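Local atomic coordinates of glucose-6-phosphate isomerase (Plasmodium falciparum, PDB entry 3QKI), a protein that probably interconverts alpha-D-glucose 6-phosphate and beta-D-fructose 6-phosphate, an early step of glycolysis. Residues A[248-253]-A[285-290]; A[281-286]-A[301-306]; A[170-175]-A[255-260]; A[111-116]-A[311-316]. All coordinates share one frame; numbering follows the deposited sequence.

Contact 1: residues A[248-253]-A[285-290]; sequences ISKTFT and VSTNLK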
# COMPACT_ATOMS: atom_id res chain seq x y z
N ILE A 248 -14.91 -15.73 8.95
CA ILE A 248 -13.62 -16.38 9.22
C ILE A 248 -13.03 -15.89 10.53
O ILE A 248 -12.63 -14.73 10.64
CB ILE A 248 -12.64 -16.21 8.03
CG1 ILE A 248 -13.29 -16.70 6.71
CG2 ILE A 248 -11.34 -17.01 8.34
CD1 ILE A 248 -12.99 -15.95 5.54
N SER A 249 -13.00 -16.80 11.53
CA SER A 249 -12.48 -16.52 12.87
C SER A 249 -12.30 -17.83 13.59
O SER A 249 -13.30 -18.53 13.82
CB SER A 249 -13.44 -15.61 13.66
OG SER A 249 -13.04 -15.53 15.02
N LYS A 250 -11.06 -18.16 13.99
CA LYS A 250 -10.81 -19.42 14.72
C LYS A 250 -11.71 -19.55 15.98
O LYS A 250 -12.41 -20.55 16.15
CB LYS A 250 -9.32 -19.54 15.07
CG LYS A 250 -8.92 -20.87 15.72
CD LYS A 250 -8.98 -22.06 14.77
CE LYS A 250 -8.10 -23.21 15.23
NZ LYS A 250 -8.63 -23.89 16.45
N THR A 251 -11.72 -18.52 16.84
CA THR A 251 -12.49 -18.50 18.08
C THR A 251 -13.97 -18.14 17.92
O THR A 251 -14.76 -18.43 18.82
CB THR A 251 -11.84 -17.52 19.06
OG1 THR A 251 -11.89 -16.20 18.51
CG2 THR A 251 -10.40 -17.91 19.42
N PHE A 252 -14.33 -17.42 16.84
CA PHE A 252 -15.66 -16.90 16.59
C PHE A 252 -16.01 -15.86 17.65
O PHE A 252 -17.18 -15.62 17.91
CB PHE A 252 -16.74 -18.01 16.42
CG PHE A 252 -17.57 -17.83 15.17
CD1 PHE A 252 -16.97 -17.84 13.92
CD2 PHE A 252 -18.95 -17.66 15.25
CE1 PHE A 252 -17.74 -17.69 12.77
CE2 PHE A 252 -19.72 -17.51 14.09
CZ PHE A 252 -19.11 -17.50 12.86
N THR A 253 -14.96 -15.22 18.24
CA THR A 253 -15.11 -14.17 19.26
C THR A 253 -14.32 -12.91 18.89
O THR A 253 -14.46 -11.90 19.55
CB THR A 253 -14.73 -14.64 20.67
OG1 THR A 253 -13.35 -15.00 20.69
CG2 THR A 253 -15.60 -15.77 21.19
N VAL A 285 -15.72 -20.31 8.97
CA VAL A 285 -14.43 -20.97 8.93
C VAL A 285 -13.96 -20.73 10.35
O VAL A 285 -13.63 -19.59 10.71
CB VAL A 285 -13.45 -20.46 7.85
CG1 VAL A 285 -12.09 -21.12 8.00
CG2 VAL A 285 -14.01 -20.71 6.45
N SER A 286 -14.09 -21.77 11.20
CA SER A 286 -13.85 -21.68 12.64
C SER A 286 -13.78 -23.07 13.29
O SER A 286 -14.16 -24.07 12.66
CB SER A 286 -15.03 -20.95 13.29
OG SER A 286 -14.86 -20.73 14.68
N THR A 287 -13.40 -23.12 14.58
CA THR A 287 -13.42 -24.40 15.32
C THR A 287 -14.35 -24.28 16.50
O THR A 287 -14.60 -25.28 17.20
CB THR A 287 -12.04 -24.83 15.75
OG1 THR A 287 -11.45 -23.75 16.48
CG2 THR A 287 -11.19 -25.19 14.57
N ASN A 288 -14.85 -23.07 16.75
CA ASN A 288 -15.75 -22.92 17.88
C ASN A 288 -17.15 -23.31 17.44
O ASN A 288 -17.96 -22.46 17.05
CB ASN A 288 -15.69 -21.52 18.43
CG ASN A 288 -16.36 -21.40 19.77
OD1 ASN A 288 -17.34 -22.12 20.08
ND2 ASN A 288 -15.87 -20.50 20.59
N LEU A 289 -17.45 -24.61 17.52
CA LEU A 289 -18.73 -25.15 17.10
C LEU A 289 -19.90 -24.69 17.95
O LEU A 289 -21.01 -24.54 17.43
CB LEU A 289 -18.68 -26.67 16.92
CG LEU A 289 -17.65 -27.20 15.91
CD1 LEU A 289 -17.55 -28.68 15.95
CD2 LEU A 289 -17.97 -26.76 14.50
N LYS A 290 -19.65 -24.39 19.23
CA LYS A 290 -20.66 -23.88 20.16
C LYS A 290 -21.15 -22.49 19.67
O LYS A 290 -22.35 -22.23 19.62
CB LYS A 290 -20.05 -23.76 21.58
CG LYS A 290 -20.98 -23.14 22.63
CD LYS A 290 -20.22 -22.76 23.89
CE LYS A 290 -21.13 -22.29 25.01
NZ LYS A 290 -21.57 -20.88 24.81

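Contact 2: residues A[281-286]-A[301-306]; sequences HMVAVS and NVFEFW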
# COMPACT_ATOMS: atom_id res chain seq x y z
N HIS A 281 -27.46 -18.96 3.63
CA HIS A 281 -26.65 -17.80 3.24
C HIS A 281 -25.40 -17.53 4.12
O HIS A 281 -24.69 -16.54 3.90
CB HIS A 281 -27.55 -16.55 3.18
CG HIS A 281 -28.50 -16.58 2.01
ND1 HIS A 281 -28.35 -15.72 0.93
CD2 HIS A 281 -29.57 -17.37 1.78
CE1 HIS A 281 -29.32 -16.02 0.09
NE2 HIS A 281 -30.10 -17.00 0.56
N MET A 282 -25.18 -18.36 5.14
CA MET A 282 -24.07 -18.17 6.08
C MET A 282 -23.19 -19.38 6.23
O MET A 282 -23.67 -20.50 6.41
CB MET A 282 -24.61 -17.77 7.46
CG MET A 282 -25.51 -16.57 7.43
SD MET A 282 -25.89 -15.98 9.07
CE MET A 282 -24.85 -14.59 9.12
N VAL A 283 -21.88 -19.14 6.15
CA VAL A 283 -20.87 -20.16 6.39
C VAL A 283 -19.80 -19.66 7.37
O VAL A 283 -19.58 -18.44 7.49
CB VAL A 283 -20.35 -20.96 5.16
CG1 VAL A 283 -21.22 -20.79 3.94
CG2 VAL A 283 -18.90 -20.68 4.84
N ALA A 284 -19.19 -20.58 8.12
CA ALA A 284 -18.12 -20.17 9.02
C ALA A 284 -16.87 -20.96 8.78
O ALA A 284 -16.92 -22.13 8.44
CB ALA A 284 -18.56 -20.33 10.47
N VAL A 285 -15.72 -20.31 8.97
CA VAL A 285 -14.43 -20.97 8.93
C VAL A 285 -13.96 -20.73 10.35
O VAL A 285 -13.63 -19.59 10.71
CB VAL A 285 -13.45 -20.46 7.85
CG1 VAL A 285 -12.09 -21.12 8.00
CG2 VAL A 285 -14.01 -20.71 6.45
N SER A 286 -14.09 -21.77 11.20
CA SER A 286 -13.85 -21.68 12.64
C SER A 286 -13.78 -23.07 13.29
O SER A 286 -14.16 -24.07 12.66
CB SER A 286 -15.03 -20.95 13.29
OG SER A 286 -14.86 -20.73 14.68
N ASN A 301 -22.04 -26.23 7.42
CA ASN A 301 -21.52 -24.95 6.93
C ASN A 301 -20.33 -24.39 7.74
O ASN A 301 -19.95 -23.23 7.58
CB ASN A 301 -22.69 -23.95 6.79
CG ASN A 301 -23.55 -24.19 5.55
OD1 ASN A 301 -23.60 -25.28 4.99
ND2 ASN A 301 -24.13 -23.13 5.03
N VAL A 302 -19.72 -25.25 8.55
CA VAL A 302 -18.56 -24.89 9.36
C VAL A 302 -17.37 -25.68 8.88
O VAL A 302 -17.38 -26.92 8.87
CB VAL A 302 -18.76 -25.02 10.89
CG1 VAL A 302 -17.54 -24.49 11.64
CG2 VAL A 302 -20.01 -24.29 11.34
N PHE A 303 -16.33 -24.95 8.44
CA PHE A 303 -15.11 -25.53 7.88
C PHE A 303 -13.97 -25.30 8.87
O PHE A 303 -13.72 -24.18 9.31
CB PHE A 303 -14.84 -24.91 6.51
CG PHE A 303 -15.93 -25.24 5.50
CD1 PHE A 303 -17.13 -24.52 5.49
CD2 PHE A 303 -15.79 -26.29 4.62
CE1 PHE A 303 -18.13 -24.82 4.57
CE2 PHE A 303 -16.81 -26.60 3.71
CZ PHE A 303 -17.96 -25.87 3.69
N GLU A 304 -13.35 -26.38 9.29
CA GLU A 304 -12.32 -26.30 10.31
C GLU A 304 -10.90 -26.05 9.79
O GLU A 304 -10.57 -26.28 8.63
CB GLU A 304 -12.43 -27.53 11.26
CG GLU A 304 -11.49 -28.68 10.98
CD GLU A 304 -11.79 -30.01 11.66
OE1 GLU A 304 -11.01 -30.42 12.55
OE2 GLU A 304 -12.74 -30.69 11.22
N PHE A 305 -10.09 -25.52 10.70
CA PHE A 305 -8.65 -25.33 10.57
C PHE A 305 -8.03 -25.56 11.95
O PHE A 305 -8.77 -25.81 12.90
CB PHE A 305 -8.25 -24.06 9.81
CG PHE A 305 -8.44 -22.72 10.47
CD1 PHE A 305 -9.72 -22.21 10.66
CD2 PHE A 305 -7.36 -21.90 10.74
CE1 PHE A 305 -9.90 -20.93 11.19
CE2 PHE A 305 -7.54 -20.62 11.26
CZ PHE A 305 -8.81 -20.14 11.48
N TRP A 306 -6.71 -25.63 12.05
CA TRP A 306 -6.06 -26.05 13.29
C TRP A 306 -5.13 -25.03 13.91
O TRP A 306 -4.67 -24.12 13.21
CB TRP A 306 -5.38 -27.41 13.04
CG TRP A 306 -6.35 -28.39 12.44
CD1 TRP A 306 -7.28 -29.13 13.12
CD2 TRP A 306 -6.68 -28.52 11.05
NE1 TRP A 306 -8.14 -29.74 12.24
CE2 TRP A 306 -7.79 -29.38 10.96
CE3 TRP A 306 -6.14 -27.97 9.86
CZ2 TRP A 306 -8.35 -29.75 9.72
CZ3 TRP A 306 -6.69 -28.35 8.65
CH2 TRP A 306 -7.78 -29.23 8.58

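Contact 3: residues A[170-175]-A[255-260]; sequences ICIGIG and AETMLN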
# COMPACT_ATOMS: atom_id res chain seq x y z
N ILE A 170 -19.45 -12.44 0.50
CA ILE A 170 -18.85 -11.48 1.42
C ILE A 170 -18.00 -12.28 2.41
O ILE A 170 -18.55 -13.08 3.18
CB ILE A 170 -19.87 -10.57 2.15
CG1 ILE A 170 -20.79 -9.83 1.16
CG2 ILE A 170 -19.14 -9.60 3.12
CD1 ILE A 170 -21.83 -8.93 1.84
N CYS A 171 -16.67 -12.12 2.37
CA CYS A 171 -15.75 -12.75 3.32
C CYS A 171 -15.52 -11.78 4.46
O CYS A 171 -15.08 -10.66 4.23
CB CYS A 171 -14.43 -13.14 2.68
SG CYS A 171 -14.59 -14.36 1.38
N ILE A 172 -15.85 -12.21 5.69
CA ILE A 172 -15.69 -11.37 6.87
C ILE A 172 -14.55 -11.96 7.68
O ILE A 172 -14.64 -13.11 8.13
CB ILE A 172 -16.98 -11.23 7.68
CG1 ILE A 172 -18.21 -10.89 6.79
CG2 ILE A 172 -16.80 -10.20 8.82
CD1 ILE A 172 -19.55 -10.83 7.54
N GLY A 173 -13.49 -11.18 7.84
CA GLY A 173 -12.30 -11.59 8.59
C GLY A 173 -11.26 -10.50 8.64
O GLY A 173 -11.26 -9.59 7.79
N ILE A 174 -10.38 -10.55 9.65
CA ILE A 174 -9.31 -9.57 9.81
C ILE A 174 -7.94 -10.21 9.59
O ILE A 174 -7.81 -11.44 9.71
CB ILE A 174 -9.41 -8.85 11.18
CG1 ILE A 174 -9.10 -9.81 12.36
CG2 ILE A 174 -10.77 -8.12 11.36
CD1 ILE A 174 -8.91 -9.13 13.68
N GLY A 175 -6.94 -9.38 9.30
CA GLY A 175 -5.54 -9.78 9.11
C GLY A 175 -5.35 -11.00 8.23
O GLY A 175 -5.78 -11.00 7.07
N ALA A 255 -13.28 -9.54 18.09
CA ALA A 255 -14.11 -8.34 18.23
C ALA A 255 -14.60 -7.70 16.92
O ALA A 255 -15.81 -7.55 16.75
CB ALA A 255 -13.42 -7.31 19.13
N GLU A 256 -13.69 -7.38 16.00
CA GLU A 256 -13.98 -6.72 14.72
C GLU A 256 -14.76 -7.62 13.78
O GLU A 256 -15.80 -7.20 13.26
CB GLU A 256 -12.67 -6.24 14.03
CG GLU A 256 -11.87 -5.23 14.83
CD GLU A 256 -10.92 -5.80 15.87
OE1 GLU A 256 -10.18 -5.01 16.49
OE2 GLU A 256 -10.92 -7.04 16.05
N THR A 257 -14.27 -8.83 13.55
CA THR A 257 -14.92 -9.80 12.69
C THR A 257 -16.36 -10.08 13.14
O THR A 257 -17.27 -10.09 12.31
CB THR A 257 -14.12 -11.11 12.69
OG1 THR A 257 -12.76 -10.81 12.38
CG2 THR A 257 -14.71 -12.15 11.71
N MET A 258 -16.55 -10.32 14.45
CA MET A 258 -17.85 -10.64 14.99
C MET A 258 -18.82 -9.48 15.00
O MET A 258 -20.00 -9.70 14.71
CB MET A 258 -17.77 -11.40 16.33
CG MET A 258 -17.00 -12.73 16.23
SD MET A 258 -17.30 -13.72 14.75
CE MET A 258 -19.05 -14.06 14.93
N LEU A 259 -18.34 -8.24 15.23
CA LEU A 259 -19.23 -7.08 15.11
C LEU A 259 -19.67 -6.94 13.63
O LEU A 259 -20.84 -6.65 13.36
CB LEU A 259 -18.56 -5.79 15.63
CG LEU A 259 -19.33 -4.46 15.46
CD1 LEU A 259 -20.77 -4.55 16.10
CD2 LEU A 259 -18.53 -3.30 16.05
N ASN A 260 -18.73 -7.18 12.69
CA ASN A 260 -19.06 -7.14 11.26
C ASN A 260 -20.01 -8.25 10.88
O ASN A 260 -20.92 -8.00 10.11
CB ASN A 260 -17.80 -7.14 10.39
CG ASN A 260 -17.23 -5.75 10.21
OD1 ASN A 260 -17.93 -4.75 10.26
ND2 ASN A 260 -15.92 -5.68 9.99
O HOH W 1 -11.07 -12.71 11.58

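Contact 4: residues A[111-116]-A[311-316]; sequences VLHTAL and GRFSVT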
# COMPACT_ATOMS: atom_id res chain seq x y z
N VAL A 111 4.08 -25.89 13.85
CA VAL A 111 3.95 -24.93 12.74
C VAL A 111 3.81 -25.81 11.50
O VAL A 111 4.80 -26.31 10.96
CB VAL A 111 5.18 -23.99 12.68
CG1 VAL A 111 5.13 -23.11 11.44
CG2 VAL A 111 5.28 -23.13 13.96
N LEU A 112 2.56 -26.05 11.09
CA LEU A 112 2.29 -27.03 10.03
C LEU A 112 1.43 -26.56 8.87
O LEU A 112 0.70 -27.36 8.28
CB LEU A 112 1.74 -28.33 10.65
CG LEU A 112 2.72 -29.22 11.42
CD1 LEU A 112 1.97 -30.27 12.24
CD2 LEU A 112 3.75 -29.84 10.49
N HIS A 113 1.61 -25.29 8.46
CA HIS A 113 0.92 -24.81 7.27
C HIS A 113 1.36 -25.61 6.01
O HIS A 113 0.57 -25.76 5.08
CB HIS A 113 1.13 -23.30 7.08
CG HIS A 113 2.56 -22.89 7.14
ND1 HIS A 113 3.17 -22.59 8.35
CD2 HIS A 113 3.46 -22.76 6.15
CE1 HIS A 113 4.43 -22.30 8.05
NE2 HIS A 113 4.64 -22.38 6.73
N THR A 114 2.58 -26.15 5.99
CA THR A 114 3.08 -26.98 4.89
C THR A 114 2.26 -28.27 4.72
O THR A 114 2.15 -28.76 3.60
CB THR A 114 4.59 -27.29 5.04
OG1 THR A 114 4.82 -27.89 6.32
CG2 THR A 114 5.45 -26.07 4.88
N ALA A 115 1.65 -28.79 5.80
CA ALA A 115 0.82 -30.01 5.75
C ALA A 115 -0.48 -29.78 4.99
O ALA A 115 -1.03 -30.73 4.42
CB ALA A 115 0.52 -30.51 7.17
N LEU A 116 -0.96 -28.50 4.94
CA LEU A 116 -2.20 -28.12 4.26
C LEU A 116 -2.22 -28.44 2.77
O LEU A 116 -3.29 -28.66 2.19
CB LEU A 116 -2.51 -26.63 4.46
CG LEU A 116 -2.73 -26.19 5.91
CD1 LEU A 116 -2.66 -24.67 6.03
CD2 LEU A 116 -4.03 -26.75 6.48
N GLY A 311 -2.41 -17.52 11.45
CA GLY A 311 -3.26 -16.63 10.65
C GLY A 311 -2.62 -16.16 9.35
O GLY A 311 -3.20 -16.36 8.28
N ARG A 312 -1.41 -15.61 9.43
CA ARG A 312 -0.64 -15.14 8.26
C ARG A 312 -0.13 -16.28 7.33
O ARG A 312 0.46 -15.99 6.29
CB ARG A 312 0.50 -14.21 8.68
CG ARG A 312 1.50 -14.84 9.63
CD ARG A 312 2.26 -13.76 10.36
NE ARG A 312 3.13 -14.31 11.39
CZ ARG A 312 2.80 -14.39 12.67
NH1 ARG A 312 1.63 -13.94 13.09
NH2 ARG A 312 3.66 -14.90 13.55
N PHE A 313 -0.32 -17.56 7.73
CA PHE A 313 0.03 -18.76 6.94
C PHE A 313 -1.26 -19.57 6.64
O PHE A 313 -1.19 -20.75 6.31
CB PHE A 313 1.01 -19.64 7.75
CG PHE A 313 2.35 -19.02 8.07
CD1 PHE A 313 3.40 -19.08 7.16
CD2 PHE A 313 2.58 -18.45 9.32
CE1 PHE A 313 4.66 -18.54 7.47
CE2 PHE A 313 3.84 -17.89 9.63
CZ PHE A 313 4.87 -17.95 8.70
N SER A 314 -2.43 -18.96 6.79
CA SER A 314 -3.73 -19.67 6.69
C SER A 314 -4.43 -19.76 5.34
O SER A 314 -5.38 -20.53 5.23
CB SER A 314 -4.68 -19.19 7.79
OG SER A 314 -5.27 -17.94 7.47
N VAL A 315 -3.97 -19.03 4.29
CA VAL A 315 -4.62 -19.07 2.96
C VAL A 315 -4.76 -20.49 2.37
O VAL A 315 -5.76 -20.74 1.69
CB VAL A 315 -4.11 -18.01 1.93
CG1 VAL A 315 -2.73 -18.37 1.41
CG2 VAL A 315 -5.09 -17.85 0.76
N THR A 316 -3.79 -21.40 2.62
CA THR A 316 -3.86 -22.78 2.12
C THR A 316 -4.74 -23.71 2.98
O THR A 316 -4.92 -24.87 2.63
CB THR A 316 -2.48 -23.35 1.76
OG1 THR A 316 -1.66 -23.38 2.95
CG2 THR A 316 -1.80 -22.55 0.63
O HOH W 2 -5.68 -27.51 3.14

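Contact 1: residues A[248-253]-A[285-290]
K250 and S286 form the polar centre of this contact. S286 OG lies 2.8 Å from S249 O and 2.9 Å from K250 O, and its single proton has both carbonyls within reach. The torsion that sets OG opposite its own backbone N (chi1 -176°) turns it to these carbonyls. The same oxygen accepts from N288 N, which makes an ST turn. K250 O also takes T287 N at 3.2 Å, in the carbonyl plane and almost straight. Among the side chains, K250 bends at chi2 and chi4, and NZ donates to T287 OG1 at 2.8 Å. N288 ND2 donates to T251 O at 2.9 Å in a bent bond (135°). Its OD1 caps L291 N, so the amide joins the loop to the start of helix 289-295. Both segments leave the C-terminal edge of the parallel sheet of a SIS-type domain. S249, K250 and T251 are seen to bind fructose 6-phosphate. The parallel bridge of I248 with V285 is closed by S249 N to V285 O, 3.0 Å. The apolar pair is I248 CG1 and V285 CB at 3.9 Å, the side chains side by side and pointing the same way. Separately, F252 CD1 approaches the S286 OG hydroxyl obliquely at 3.7 Å.

Contact 2: residues A[281-286]-A[301-306]
N301 grips M282 with its side-chain amide. N301 ND2 donates to M282 O at 3.0 Å in a nearly straight bond (171°). The acceptor lies in the amide plane, but the donor sits well above the carbonyl plane. Packing is close here. V283 CB presses on N301 O at 3.3 Å, and the V283 side chain sits near an eclipsed torsion (chi1 -14°). The backbone bonds follow: A284 N to N301 O at 2.8 Å, then F303 N to A284 O at 2.9 Å. These are parallel neighbours in the beta-alpha-beta unit of strand 282-285, helix 289-295 and strand 302-303. Strand 302-303 is the outermost of its sheet within the chain. A284 and V302 face T292 of helix 289-295. V285 and F303 point to the other face, where both touch helix 318-328. The F303 ring sets its edge toward A284 O. F305 is buried too and crosses V285 at about a right angle, with F305 CD1 3.7 Å from V285 CG1. The far end is looser. S286 N still reaches F303 O, but at 3.1 Å and bent to 141°. E304 and W306 are partly exposed. Within 301-306, W306 NE1 donates to E304 OE1 at 3.0 Å, the carboxylate oxygen lying out of the indole plane.

Contact 3: residues A[170-175]-A[255-260]
I172 pushes one methyl branch into the first turns of helix 255-268. I172 CG2 touches T257 O at 3.5 Å and N260 CB at 3.6 Å. With CG2 opposite the backbone N (chi1 of CG1 -48°), this branch comes to the helix first. T257 answers with its own methyl, and T257 CG2 lies 3.7 Å from I172 O. I174 uses two branches. Its CG2 meets T257 OG1 at 3.5 Å, and its CD1 meets E256 OE2 at 3.7 Å. The E256 side chain is bent at chi2 and crosses I174 at about a right angle. A water joins the two segments, 3.0 Å from I174 N, from which it accepts, and 2.7 Å from T257 OG1.

The second shell holds both sides. I172 is bonded through its backbone to strand 243-248, the next strand of the parallel sheet. T257 packs on I247 of that strand, so the helix lies against the sheet. N260 ND2 donates to N225 O. H429 of the second subunit packs on I174 and E256. H429, like G176 and S177 just past this loop, is seen to bind fructose 6-phosphate. The isoleucine methyls meet both carbon and oxygen atoms of the helix. This packing and the one water link set I174 beside T254 and against H429 of the second subunit, consistent with a substrate site at the subunit interface.

Contact 4: residues A[111-116]-A[311-316]
L116 O and T316 O share one water, which donates to both at 2.8 Å. This water ties together two loops at a buried contact. The 311-316 loop leads out of the parallel SIS-type sheet of the phosphoglucose isomerase fold into helix 318-328. The 111-116 loop lies far earlier in the sequence, before strand 129-130. Nearby, L116 CB lies 3.5 Å from T316 O, and L116 CD1 lies 3.5 Å from T316 OG1. The T316 hydroxyl has its polar partner elsewhere, in R117 NH1.

Each loop is also tied within itself. A115 N bonds to L112 O and L116 N to H113 O, so 113-116 curl like a helix turn. On the other side G311 O takes two donors, S314 OG at 2.7 Å and S314 N. The hydroxyl comes in on a lone pair. R312 takes no part in the contact; it makes a salt bridge to E398 and bonds to S399 and Q551. E398 is seen to bind fructose 6-phosphate, so the loop that carries F313 also reaches toward the substrate site.

H113 and F313 make the aromatic part. H113 CG lies between its own backbone N and carbonyl carbon (chi1 51°), which lays the imidazole along the phenyl ring. The two form an offset stack with centroids 4.2 Å apart and planes at 16°. V538 of helix 523-543 packs on F313, and E534 on H113. F313 CB adds a CH-pi contact over the imidazole face, and F313 CD1 sits 3.4 Å above the centre of that ring.

In the fold
Contacts 1, 2 and 3 gather around one parallel sheet. Contacts 1 and 2 share V285 and S286, and their centres are about 7 Å apart. K250 CE lies 3.5 Å from F305 O, so a sugar phosphate-binding lysine rests on the loop of contact 2. Contact 3 joins contact 1 from the other side, with I248 N 2.8 Å from I172 O, a probable hydrogen bond. Contact 4 does not touch contact 1, its centre about 17 Å away, but it meets contact 2 where W306 CZ3 packs on L116 CD2 at 3.8 Å. The F313 side chain is about 8 Å from that of E398, another residue of the fructose 6-phosphate site.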